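Local coordinates for uncharacterized protein (Bacteroides ovatus, PDB 4FXT) that is of unknown function but appears to join a transthyretin-like N-terminal domain to an E-set-like C-terminal domain, at residues 27-31 with 69-73; 20-24 with 190-195; 146-151 with 163-168; 125-131 with 181-187. All blocks are in the same frame, centred on the assembly; numbering follows the deposited sequence.

Contact 1 (27-31 with 69-73)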
loop_
_atom_site.group_PDB
_atom_site.type_symbol
_atom_site.label_atom_id
_atom_site.label_comp_id
_atom_site.label_asym_id
_atom_site.label_seq_id
_atom_site.Cartn_x
_atom_site.Cartn_y
_atom_site.Cartn_z
ATOM N N SER A 27 -5.382 7.091 3.194
ATOM C CA SER A 27 -4.855 7.931 2.115
ATOM C C SER A 27 -5.495 7.669 0.741
ATOM O O SER A 27 -5.617 8.588 -0.082
ATOM C CB SER A 27 -3.355 7.698 1.971
ATOM O OG SER A 27 -3.093 6.388 1.507
ATOM N N SER A 28 -5.837 6.389 0.497
ATOM C CA SER A 28 -6.322 5.945 -0.798
ATOM C C SER A 28 -7.755 5.466 -0.739
ATOM O O SER A 28 -8.222 4.930 0.279
ATOM C CB SER A 28 -5.425 4.826 -1.305
ATOM O OG SER A 28 -4.100 5.327 -1.329
ATOM N N GLU A 29 -8.453 5.687 -1.867
ATOM C CA GLU A 29 -9.867 5.393 -2.065
ATOM C C GLU A 29 -10.200 4.953 -3.471
ATOM O O GLU A 29 -9.381 5.063 -4.392
ATOM C CB GLU A 29 -10.690 6.662 -1.783
ATOM C CG GLU A 29 -10.590 7.234 -0.386
ATOM C CD GLU A 29 -11.158 8.626 -0.180
ATOM O OE1 GLU A 29 -11.988 9.098 -0.997
ATOM O OE2 GLU A 29 -10.761 9.242 0.835
ATOM N N PHE A 30 -11.450 4.497 -3.620
ATOM C CA PHE A 30 -12.179 4.233 -4.854
ATOM C C PHE A 30 -13.520 4.963 -4.731
ATOM O O PHE A 30 -13.960 5.250 -3.616
ATOM C CB PHE A 30 -12.354 2.739 -5.198
ATOM C CG PHE A 30 -11.115 1.895 -5.327
ATOM C CD1 PHE A 30 -10.112 2.235 -6.231
ATOM C CD2 PHE A 30 -11.037 0.660 -4.706
ATOM C CE1 PHE A 30 -8.969 1.428 -6.371
ATOM C CE2 PHE A 30 -9.918 -0.166 -4.876
ATOM C CZ PHE A 30 -8.881 0.231 -5.687
ATOM N N ALA A 31 -14.147 5.306 -5.844
ATOM C CA ALA A 31 -15.457 5.939 -5.812
ATOM C C ALA A 31 -16.444 5.037 -6.496
ATOM O O ALA A 31 -16.158 4.475 -7.567
ATOM C CB ALA A 31 -15.428 7.316 -6.455
ATOM N N ASN A 69 -5.516 10.244 -4.297
ATOM C CA ASN A 69 -4.070 10.385 -4.264
ATOM C C ASN A 69 -3.365 9.039 -4.233
ATOM O O ASN A 69 -2.133 9.013 -4.073
ATOM C CB ASN A 69 -3.678 11.197 -3.049
ATOM C CG ASN A 69 -4.233 12.593 -3.063
ATOM O OD1 ASN A 69 -4.030 13.393 -3.989
ATOM N ND2 ASN A 69 -4.889 12.929 -1.985
ATOM N N ALA A 70 -4.121 7.936 -4.453
ATOM C CA ALA A 70 -3.595 6.564 -4.463
ATOM C C ALA A 70 -2.299 6.424 -5.333
ATOM O O ALA A 70 -2.202 7.048 -6.408
ATOM C CB ALA A 70 -4.654 5.620 -4.981
ATOM N N PRO A 71 -1.310 5.604 -4.887
ATOM C CA PRO A 71 -0.049 5.487 -5.641
ATOM C C PRO A 71 -0.128 4.538 -6.870
ATOM O O PRO A 71 0.832 3.803 -7.183
ATOM C CB PRO A 71 0.914 4.934 -4.607
ATOM C CG PRO A 71 0.042 4.098 -3.700
ATOM C CD PRO A 71 -1.252 4.855 -3.614
ATOM N N TRP A 72 -1.216 4.644 -7.632
ATOM C CA TRP A 72 -1.397 3.894 -8.860
ATOM C C TRP A 72 -2.106 4.745 -9.896
ATOM O O TRP A 72 -2.627 5.810 -9.548
ATOM C CB TRP A 72 -2.170 2.597 -8.612
ATOM C CG TRP A 72 -3.434 2.738 -7.814
ATOM C CD1 TRP A 72 -4.630 3.247 -8.237
ATOM C CD2 TRP A 72 -3.666 2.201 -6.504
ATOM N NE1 TRP A 72 -5.558 3.174 -7.221
ATOM C CE2 TRP A 72 -5.001 2.504 -6.159
ATOM C CE3 TRP A 72 -2.859 1.520 -5.568
ATOM C CZ2 TRP A 72 -5.550 2.136 -4.921
ATOM C CZ3 TRP A 72 -3.391 1.192 -4.333
ATOM C CH2 TRP A 72 -4.730 1.475 -4.026
ATOM N N GLU A 73 -2.121 4.285 -11.172
ATOM C CA GLU A 73 -2.818 4.981 -12.239
ATOM C C GLU A 73 -4.288 5.107 -11.903
ATOM O O GLU A 73 -4.905 4.136 -11.450
ATOM C CB GLU A 73 -2.641 4.287 -13.586
ATOM C CG GLU A 73 -1.248 4.377 -14.167
ATOM C CD GLU A 73 -1.131 3.854 -15.587
ATOM O OE1 GLU A 73 -1.872 2.912 -15.956
ATOM O OE2 GLU A 73 -0.291 4.406 -16.333
#
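Ser28 points from residues 27-31 at Ala70 and Pro71, and the far end of the Phe30 ring reaches Trp72. This is the close-packed part of the contact. The hydroxyl of Ser28 lies against the backbone and methyl of Ala70, with OG 3.4 Å from Ala70 CA. The same oxygen is 3.7 Å from Pro71 CD. These are packing contacts, since no hydrogen bond crosses between the segments. Ser28 OG instead donates to Ser27 OG at 3.2 Å, and Ser27 OG in turn binds Arg24 O.

Phe30 brings the CE1 corner of its ring to Trp72 CZ2, 3.8 Å away. The two rings meet obliquely, with planes 34° apart and centroids 5.9 Å apart. In Trp72 a chi1 of 49° tucks CG between N and C of the backbone. This folds the ring back under its own loop. Ala70 CB sits 3.3 Å over one face of the Trp72 indole, near its border, and Pro71 CD lies over the same face.

Residues 69-73 belong to the loop that leaves strand 60-68, and strand 60-68 pairs with strand 28-33 in an antiparallel sheet. The loop turns back over the start of strand 28-33. Strand 7-16, in the other sheet of this transthyretin-like domain, supplies Ala14 against both aromatic rings.

Packing is looser toward solvent. Asn69 is exposed, and its CB comes no nearer than 4.4 Å to Ser27 O. Glu29 points away from the loop, and its side chain touches Met67 on strand 60-68.

Contact 2 (20-24 with 190-195); sequences AVGVR and EYCYSQ
The Tyr193 ring and the Arg24 guanidinium are the flat groups where these segments meet. Gly22 O lies at the edge of the Tyr193 ring. Obliquely to the ring come the carbonyl carbon of Val23 and the backbone N of Arg24, the latter 3.7 Å from Tyr193 CE1. The guanidinium is met at its edge by the carboxylate of Glu190, the two planes being 37° apart. This is a domain interface: residues 20-24 are a loop of the transthyretin-like domain, and residues 190-195 include the start of the last strand of the E-set-like domain.

The Arg24 chain runs out from the backbone and bends at chi3 (66°), which turns NE back to Glu190. NE donates to the syn lone pair of Glu190 OE2 at 2.6 Å, forming a salt bridge whose acid is buried and whose arginine is partly exposed. The Tyr193 hydroxyl reaches past the loop to Glu142 N.

Further along, Val21 CG1 packs on Cys192 SG at 3.7 Å. The Gln195 amide lies beside Ala20 and Gly22, with NE2 3.6 Å from Ala20 O. Tyr193 N donates to Gly22 O at 3.1 Å, approaching from above the carbonyl plane.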
loop_
_atom_site.group_PDB
_atom_site.type_symbol
_atom_site.label_atom_id
_atom_site.label_comp_id
_atom_site.label_asym_id
_atom_site.label_seq_id
_atom_site.Cartn_x
_atom_site.Cartn_y
_atom_site.Cartn_z
ATOM N N ALA A 20 -1.903 -7.967 -3.023
ATOM C CA ALA A 20 -2.537 -6.757 -2.486
ATOM C C ALA A 20 -1.512 -5.635 -2.397
ATOM O O ALA A 20 -0.410 -5.847 -1.870
ATOM C CB ALA A 20 -3.152 -7.040 -1.131
ATOM N N VAL A 21 -1.840 -4.488 -2.990
ATOM C CA VAL A 21 -0.951 -3.324 -3.067
ATOM C C VAL A 21 -1.010 -2.552 -1.749
ATOM O O VAL A 21 -2.040 -1.975 -1.404
ATOM C CB VAL A 21 -1.280 -2.408 -4.270
ATOM C CG1 VAL A 21 -0.366 -1.202 -4.298
ATOM C CG2 VAL A 21 -1.157 -3.168 -5.578
ATOM N N GLY A 22 0.128 -2.507 -1.062
ATOM C CA GLY A 22 0.256 -1.816 0.214
ATOM C C GLY A 22 0.121 -0.319 0.065
ATOM O O GLY A 22 0.636 0.275 -0.891
ATOM N N VAL A 23 -0.619 0.299 0.991
ATOM C CA VAL A 23 -0.751 1.731 0.881
ATOM C C VAL A 23 -0.786 2.330 2.302
ATOM O O VAL A 23 -0.743 1.566 3.274
ATOM C CB VAL A 23 -1.997 2.064 0.037
ATOM C CG1 VAL A 23 -3.291 1.832 0.806
ATOM C CG2 VAL A 23 -1.911 3.478 -0.458
ATOM N N ARG A 24 -0.772 3.687 2.419
ATOM C CA ARG A 24 -0.831 4.347 3.720
ATOM C C ARG A 24 -2.312 4.372 4.222
ATOM O O ARG A 24 -3.229 4.716 3.460
ATOM C CB ARG A 24 -0.231 5.755 3.649
ATOM C CG ARG A 24 -0.298 6.504 4.970
ATOM C CD ARG A 24 0.326 7.875 4.952
ATOM N NE ARG A 24 -0.402 8.790 4.078
ATOM C CZ ARG A 24 -1.404 9.571 4.462
ATOM N NH1 ARG A 24 -1.817 9.564 5.725
ATOM N NH2 ARG A 24 -2.003 10.361 3.587
ATOM N N GLU A 190 1.545 10.063 -2.806
ATOM C CA GLU A 190 1.616 8.967 -1.869
ATOM C C GLU A 190 2.705 7.973 -2.220
ATOM O O GLU A 190 2.990 7.739 -3.379
ATOM C CB GLU A 190 0.234 8.249 -1.904
ATOM C CG GLU A 190 -0.181 7.590 -0.616
ATOM C CD GLU A 190 -0.304 8.591 0.515
ATOM O OE1 GLU A 190 -0.776 9.744 0.313
ATOM O OE2 GLU A 190 0.066 8.181 1.635
ATOM N N TYR A 191 3.255 7.336 -1.197
ATOM C CA TYR A 191 4.160 6.230 -1.372
ATOM C C TYR A 191 3.388 4.965 -1.631
ATOM O O TYR A 191 2.252 4.817 -1.164
ATOM C CB TYR A 191 5.064 6.033 -0.131
ATOM C CG TYR A 191 6.259 6.936 0.046
ATOM C CD1 TYR A 191 6.101 8.265 0.424
ATOM C CD2 TYR A 191 7.553 6.423 0.010
ATOM C CE1 TYR A 191 7.196 9.099 0.623
ATOM C CE2 TYR A 191 8.663 7.243 0.235
ATOM C CZ TYR A 191 8.475 8.582 0.555
ATOM O OH TYR A 191 9.543 9.411 0.797
ATOM N N CYS A 192 4.020 4.023 -2.292
ATOM C CA CYS A 192 3.518 2.682 -2.430
ATOM C C CYS A 192 4.340 1.814 -1.511
ATOM O O CYS A 192 5.569 1.913 -1.520
ATOM C CB CYS A 192 3.529 2.188 -3.868
ATOM S SG CYS A 192 2.971 0.466 -4.035
ATOM N N TYR A 193 3.684 1.009 -0.682
ATOM C CA TYR A 193 4.383 0.257 0.338
ATOM C C TYR A 193 4.267 -1.240 0.221
ATOM O O TYR A 193 3.371 -1.809 -0.413
ATOM C CB TYR A 193 3.807 0.628 1.722
ATOM C CG TYR A 193 3.866 2.091 2.113
ATOM C CD1 TYR A 193 2.845 2.972 1.749
ATOM C CD2 TYR A 193 4.886 2.574 2.925
ATOM C CE1 TYR A 193 2.880 4.310 2.128
ATOM C CE2 TYR A 193 4.930 3.910 3.315
ATOM C CZ TYR A 193 3.917 4.768 2.930
ATOM O OH TYR A 193 3.973 6.074 3.351
ATOM N N SER A 194 5.184 -1.880 0.940
ATOM C CA SER A 194 5.236 -3.300 1.220
ATOM C C SER A 194 4.224 -3.586 2.277
ATOM O O SER A 194 3.623 -2.646 2.818
ATOM C CB SER A 194 6.642 -3.678 1.663
ATOM O OG SER A 194 6.886 -3.068 2.920
ATOM N N GLN A 195 4.105 -4.840 2.689
ATOM C CA GLN A 195 3.216 -5.115 3.791
ATOM C C GLN A 195 3.897 -4.679 5.098
ATOM O O GLN A 195 5.134 -4.635 5.142
ATOM C CB GLN A 195 2.807 -6.597 3.802
ATOM C CG GLN A 195 1.749 -6.925 2.723
ATOM C CD GLN A 195 0.402 -6.176 2.866
ATOM O OE1 GLN A 195 -0.201 -6.111 3.964
ATOM N NE2 GLN A 195 -0.125 -5.644 1.743
#

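Contact 3 (146-151 with 163-168). With EDO (1,2-ethanediol), chain O.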
loop_
_atom_site.group_PDB
_atom_site.type_symbol
_atom_site.label_atom_id
_atom_site.label_comp_id
_atom_site.label_asym_id
_atom_site.label_seq_id
_atom_site.Cartn_x
_atom_site.Cartn_y
_atom_site.Cartn_z
ATOM N N GLU A 146 8.476 5.689 13.846
ATOM C CA GLU A 146 9.336 5.911 15.013
ATOM C C GLU A 146 10.773 6.163 14.509
ATOM O O GLU A 146 11.577 6.806 15.185
ATOM C CB GLU A 146 9.245 4.723 15.992
ATOM C CG GLU A 146 9.423 5.146 17.435
ATOM C CD GLU A 146 8.313 6.029 17.958
ATOM O OE1 GLU A 146 7.161 5.911 17.473
ATOM O OE2 GLU A 146 8.597 6.823 18.884
ATOM N N ALA A 147 11.052 5.692 13.283
ATOM C CA ALA A 147 12.311 5.853 12.575
ATOM C C ALA A 147 12.119 5.701 11.071
ATOM O O ALA A 147 11.266 4.915 10.628
ATOM C CB ALA A 147 13.319 4.835 13.073
ATOM N N GLU A 148 12.908 6.448 10.276
ATOM C CA GLU A 148 12.867 6.320 8.812
ATOM C C GLU A 148 14.268 6.330 8.278
ATOM O O GLU A 148 15.198 6.793 8.945
ATOM C CB GLU A 148 12.014 7.388 8.090
ATOM C CG GLU A 148 12.536 8.811 8.034
ATOM C CD GLU A 148 11.754 9.774 7.148
ATOM O OE1 GLU A 148 11.118 9.323 6.165
ATOM O OE2 GLU A 148 11.863 10.999 7.386
ATOM N N LEU A 149 14.419 5.815 7.068
ATOM C CA LEU A 149 15.672 5.787 6.321
ATOM C C LEU A 149 15.359 6.146 4.885
ATOM O O LEU A 149 14.566 5.450 4.265
ATOM C CB LEU A 149 16.327 4.411 6.460
ATOM C CG LEU A 149 17.710 4.255 5.875
ATOM C CD1 LEU A 149 18.691 5.220 6.524
ATOM C CD2 LEU A 149 18.193 2.851 6.084
ATOM N N LYS A 150 15.846 7.290 4.398
ATOM C CA LYS A 150 15.598 7.729 3.021
ATOM C C LYS A 150 16.818 7.319 2.185
ATOM O O LYS A 150 17.931 7.757 2.468
ATOM C CB LYS A 150 15.306 9.230 2.971
ATOM C CG LYS A 150 14.101 9.664 3.821
ATOM C CD LYS A 150 13.807 11.190 3.863
ATOM C CE LYS A 150 13.271 11.813 2.596
ATOM N NZ LYS A 150 12.957 13.258 2.780
ATOM N N LEU A 151 16.630 6.412 1.220
ATOM C CA LEU A 151 17.709 5.821 0.428
ATOM C C LEU A 151 18.009 6.576 -0.905
ATOM O O LEU A 151 18.988 6.231 -1.618
ATOM C CB LEU A 151 17.320 4.369 0.082
ATOM C CG LEU A 151 17.017 3.406 1.222
ATOM C CD1 LEU A 151 16.614 2.089 0.697
ATOM C CD2 LEU A 151 18.211 3.213 2.111
ATOM N N ALA A 163 19.202 -3.030 2.902
ATOM C CA ALA A 163 19.405 -1.787 3.630
ATOM C C ALA A 163 19.209 -2.032 5.134
ATOM O O ALA A 163 18.378 -2.863 5.522
ATOM C CB ALA A 163 18.469 -0.710 3.122
ATOM N N GLU A 164 20.009 -1.356 5.974
ATOM C CA GLU A 164 19.917 -1.527 7.409
ATOM C C GLU A 164 19.561 -0.222 8.080
ATOM O O GLU A 164 20.298 0.760 7.928
ATOM C CB GLU A 164 21.223 -2.065 7.976
ATOM C CG GLU A 164 21.577 -3.451 7.504
ATOM C CD GLU A 164 22.875 -3.980 8.065
ATOM O OE1 GLU A 164 23.885 -3.236 8.049
ATOM O OE2 GLU A 164 22.899 -5.170 8.456
ATOM N N ILE A 165 18.430 -0.225 8.838
ATOM C CA ILE A 165 17.904 0.903 9.607
ATOM C C ILE A 165 18.153 0.610 11.083
ATOM O O ILE A 165 17.905 -0.503 11.549
ATOM C CB ILE A 165 16.403 1.172 9.286
ATOM C CG1 ILE A 165 15.881 2.444 10.009
ATOM C CG2 ILE A 165 15.525 -0.066 9.549
ATOM C CD1 ILE A 165 14.574 2.949 9.564
ATOM N N GLU A 166 18.661 1.606 11.812
ATOM C CA GLU A 166 18.947 1.492 13.230
ATOM C C GLU A 166 17.637 1.562 14.072
ATOM O O GLU A 166 16.783 2.419 13.843
ATOM C CB GLU A 166 19.920 2.591 13.645
ATOM C CG GLU A 166 20.431 2.422 15.062
ATOM C CD GLU A 166 21.598 3.315 15.432
ATOM O OE1 GLU A 166 22.672 3.193 14.797
ATOM O OE2 GLU A 166 21.482 4.022 16.455
ATOM N N ILE A 167 17.510 0.650 15.059
ATOM C CA ILE A 167 16.367 0.576 15.958
ATOM C C ILE A 167 16.419 1.806 16.884
ATOM O O ILE A 167 17.438 2.006 17.562
ATOM C CB ILE A 167 16.344 -0.768 16.739
ATOM C CG1 ILE A 167 16.396 -1.971 15.805
ATOM C CG2 ILE A 167 15.130 -0.837 17.651
ATOM C CD1 ILE A 167 16.602 -3.331 16.467
ATOM N N PRO A 168 15.371 2.658 16.894
ATOM C CA PRO A 168 15.415 3.864 17.737
ATOM C C PRO A 168 15.298 3.530 19.243
ATOM O O PRO A 168 14.852 2.439 19.613
ATOM C CB PRO A 168 14.211 4.684 17.246
ATOM C CG PRO A 168 13.268 3.685 16.701
ATOM C CD PRO A 168 14.119 2.592 16.112
HETATM C C1 EDO O . 3.680 3.960 13.927
HETATM O O1 EDO O . 2.771 3.052 14.572
HETATM C C2 EDO O . 4.389 4.962 14.898
HETATM O O2 EDO O . 5.336 4.334 15.758
#
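Ile165 points toward the strand of Ala147 and Leu149, while Pro168 presses on Ala147 from further along. Ile165 is extended, with CG1 anti to the backbone N (chi1 -175°), and this carries CD1 up to the opposite backbone. CD1 ends 3.6 Å from Glu148 C and 3.9 Å from Leu149 CB. Leu149 points back the other way and passes alongside Ile165, setting its CD2 3.5 Å from Glu164 O. The two side chains therefore interlock rather than meet end on.

Ala147 faces the proline ring, with CB 3.8 Å from Pro168 CG. The Glu146 side chain runs nearly perpendicular to the proline side chain. Its OE1 accepts a 3.0 Å hydrogen bond from O2 of an ethanediol, probably from the crystallisation liquor. At the other end both methyls of Leu151 reach Ala163 CB.

Glu148 and Glu164 point away from the contact. No hydrogen bond joins the segments, whose strand axes pass 7.3 Å apart at 146°. Instead, each strand pairs within its own sheet, 147-150 with 127-135 and 160-166 with 111-120. Two edge strands from different sheets, facing each other across apolar side chains, form one edge of a beta sandwich, consistent with an E-set-like domain.

Contact 4 (125-131 with 181-187)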
loop_
_atom_site.group_PDB
_atom_site.type_symbol
_atom_site.label_atom_id
_atom_site.label_comp_id
_atom_site.label_asym_id
_atom_site.label_seq_id
_atom_site.Cartn_x
_atom_site.Cartn_y
_atom_site.Cartn_z
ATOM N N ALA A 125 6.761 7.175 -15.245
ATOM C CA ALA A 125 7.021 7.581 -13.854
ATOM C C ALA A 125 8.506 7.661 -13.535
ATOM O O ALA A 125 9.309 6.937 -14.112
ATOM C CB ALA A 125 6.367 6.605 -12.889
ATOM N N ASN A 126 8.854 8.526 -12.562
ATOM C CA ASN A 126 10.220 8.737 -12.103
ATOM C C ASN A 126 10.257 8.635 -10.600
ATOM O O ASN A 126 9.395 9.172 -9.902
ATOM C CB ASN A 126 10.741 10.075 -12.592
ATOM C CG ASN A 126 10.834 10.172 -14.094
ATOM O OD1 ASN A 126 10.255 11.073 -14.692
ATOM N ND2 ASN A 126 11.487 9.207 -14.751
HETATM N N MSE A 127 11.248 7.902 -10.111
HETATM C CA MSE A 127 11.443 7.577 -8.692
HETATM C C MSE A 127 11.920 8.812 -7.933
HETATM O O MSE A 127 12.852 9.486 -8.396
HETATM C CB MSE A 127 12.457 6.424 -8.609
HETATM C CG MSE A 127 12.970 6.110 -7.231
HETATM SE SE MSE A 127 13.842 4.352 -7.083
HETATM C CE MSE A 127 15.105 4.272 -8.686
ATOM N N GLU A 128 11.242 9.129 -6.782
ATOM C CA GLU A 128 11.607 10.289 -5.932
ATOM C C GLU A 128 12.398 9.861 -4.725
ATOM O O GLU A 128 13.377 10.533 -4.361
ATOM C CB GLU A 128 10.410 11.115 -5.451
ATOM C CG GLU A 128 9.691 11.932 -6.517
ATOM C CD GLU A 128 8.627 12.869 -5.958
ATOM O OE1 GLU A 128 8.434 12.859 -4.717
ATOM O OE2 GLU A 128 8.021 13.641 -6.742
ATOM N N ASN A 129 11.965 8.761 -4.086
ATOM C CA ASN A 129 12.605 8.242 -2.873
ATOM C C ASN A 129 12.176 6.830 -2.583
ATOM O O ASN A 129 11.079 6.403 -2.965
ATOM C CB ASN A 129 12.257 9.130 -1.638
ATOM C CG ASN A 129 13.020 8.803 -0.388
ATOM O OD1 ASN A 129 14.255 8.750 -0.380
ATOM N ND2 ASN A 129 12.302 8.658 0.719
ATOM N N VAL A 130 13.047 6.122 -1.862
ATOM C CA VAL A 130 12.773 4.826 -1.279
ATOM C C VAL A 130 13.023 4.986 0.210
ATOM O O VAL A 130 14.043 5.544 0.594
ATOM C CB VAL A 130 13.561 3.677 -1.922
ATOM C CG1 VAL A 130 13.225 2.346 -1.245
ATOM C CG2 VAL A 130 13.270 3.615 -3.418
ATOM N N GLY A 131 12.086 4.535 1.026
ATOM C CA GLY A 131 12.193 4.611 2.475
ATOM C C GLY A 131 11.927 3.315 3.214
ATOM O O GLY A 131 11.119 2.500 2.770
ATOM N N VAL A 181 8.596 -0.978 3.816
ATOM C CA VAL A 181 9.368 -0.342 2.740
ATOM C C VAL A 181 8.391 0.427 1.858
ATOM O O VAL A 181 7.352 -0.127 1.498
ATOM C CB VAL A 181 10.218 -1.365 1.919
ATOM C CG1 VAL A 181 11.049 -0.670 0.862
ATOM C CG2 VAL A 181 11.112 -2.210 2.809
ATOM N N GLY A 182 8.723 1.685 1.533
ATOM C CA GLY A 182 7.893 2.550 0.701
ATOM C C GLY A 182 8.647 3.136 -0.461
ATOM O O GLY A 182 9.793 3.521 -0.296
ATOM N N VAL A 183 8.042 3.221 -1.639
ATOM C CA VAL A 183 8.692 3.886 -2.792
ATOM C C VAL A 183 7.730 4.975 -3.296
ATOM O O VAL A 183 6.559 4.677 -3.526
ATOM C CB VAL A 183 9.161 2.930 -3.947
ATOM C CG1 VAL A 183 8.044 2.011 -4.411
ATOM C CG2 VAL A 183 9.732 3.694 -5.130
ATOM N N LYS A 184 8.227 6.232 -3.441
ATOM C CA LYS A 184 7.432 7.357 -3.951
ATOM C C LYS A 184 7.878 7.775 -5.348
ATOM O O LYS A 184 9.081 7.918 -5.594
ATOM C CB LYS A 184 7.501 8.563 -3.027
ATOM C CG LYS A 184 6.449 9.577 -3.444
ATOM C CD LYS A 184 6.487 10.853 -2.689
ATOM C CE LYS A 184 5.427 11.771 -3.194
ATOM N NZ LYS A 184 5.615 12.121 -4.601
ATOM N N SER A 185 6.907 7.978 -6.258
ATOM C CA SER A 185 7.132 8.460 -7.637
ATOM C C SER A 185 6.725 9.908 -7.755
ATOM O O SER A 185 6.101 10.440 -6.838
ATOM C CB SER A 185 6.361 7.626 -8.653
ATOM O OG SER A 185 4.967 7.863 -8.554
ATOM N N ASP A 186 7.014 10.522 -8.899
ATOM C CA ASP A 186 6.663 11.905 -9.197
ATOM C C ASP A 186 5.220 12.005 -9.701
ATOM O O ASP A 186 4.765 13.128 -9.999
ATOM C CB ASP A 186 7.640 12.495 -10.254
ATOM C CG ASP A 186 7.631 11.866 -11.653
ATOM O OD1 ASP A 186 7.208 10.695 -11.783
ATOM O OD2 ASP A 186 8.106 12.525 -12.607
ATOM N N LYS A 187 4.500 10.847 -9.815
ATOM C CA LYS A 187 3.150 10.823 -10.397
ATOM C C LYS A 187 2.029 10.691 -9.315
ATOM O O LYS A 187 0.845 10.788 -9.643
ATOM C CB LYS A 187 3.020 9.672 -11.422
ATOM C CG LYS A 187 4.027 9.704 -12.591
ATOM C CD LYS A 187 4.023 11.007 -13.424
ATOM C CE LYS A 187 5.146 11.035 -14.424
ATOM N NZ LYS A 187 5.312 12.399 -14.980
#
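Strands 127-131 and 181-185 run antiparallel, their axes 164° apart, with Gly131 and Gly182 forming a hydrogen-bonded pair, Gly131 N to Gly182 O and Gly182 N to Gly131 O, each 2.8 Å. Lys184 N continues the ladder with a bond to Asn129 O. The register then slips by one residue. Glu128 and Asn129 both face Lys184, which makes a classic beta bulge. Lys184 O accepts a 2.7 Å bond from Glu128 N and a weak, longer one from Asn129 N.

The bulge brings the Glu128 side chain to the same side as that of Lys184. The two chains run alongside each other in the same direction. A turn at chi4 (-62°) bends Lys184 NZ to Glu128 OE1, 2.9 Å away, and it meets the carboxylate from above its plane. NZ also donates to Ser185 O and Ser188 O, so three oxygens grip the ammonium group.

These strands are central in the four-stranded sheet of the E-set-like domain. On the sheet face turned to the other sheet, Val130 CG2 packs on Val183 CG2 at 3.9 Å. Ile118 and Phe98 of that sheet lie against this valine pair.

Beyond the bulge the chains stay tied at Asp186. Its OD1 takes Asn126 N at 2.8 Å, while its own N donates to Asn126 O at 2.9 Å. Ser185 OG accepts from Lys187 N, an ST turn that bends the chain as the strand ends. Lys187 then lays CG against Ala125 CB, 3.9 Å away.

Overall arrangement
Contact 1 lies in the transthyretin-like domain, contacts 3 and 4 in the E-set-like domain, and contact 2 joins the two near the centre of the chain. Contact 2 pairs the earliest and latest segments, so the other three fall between its ends in sequence. Contact 1 closes first. Contact 4 then spans contact 3. Contacts 1 and 2 touch, as Pro71 and Ser28 pack on the interface. Contacts 2, 3 and 4 share the sheet ordered 147-150, 127-135, 176-185, 192-200. Contacts 1 and 3 are farthest apart, with centres about 26 Å from each other. The shared sheet thus runs from the sandwich edge to the domain interface.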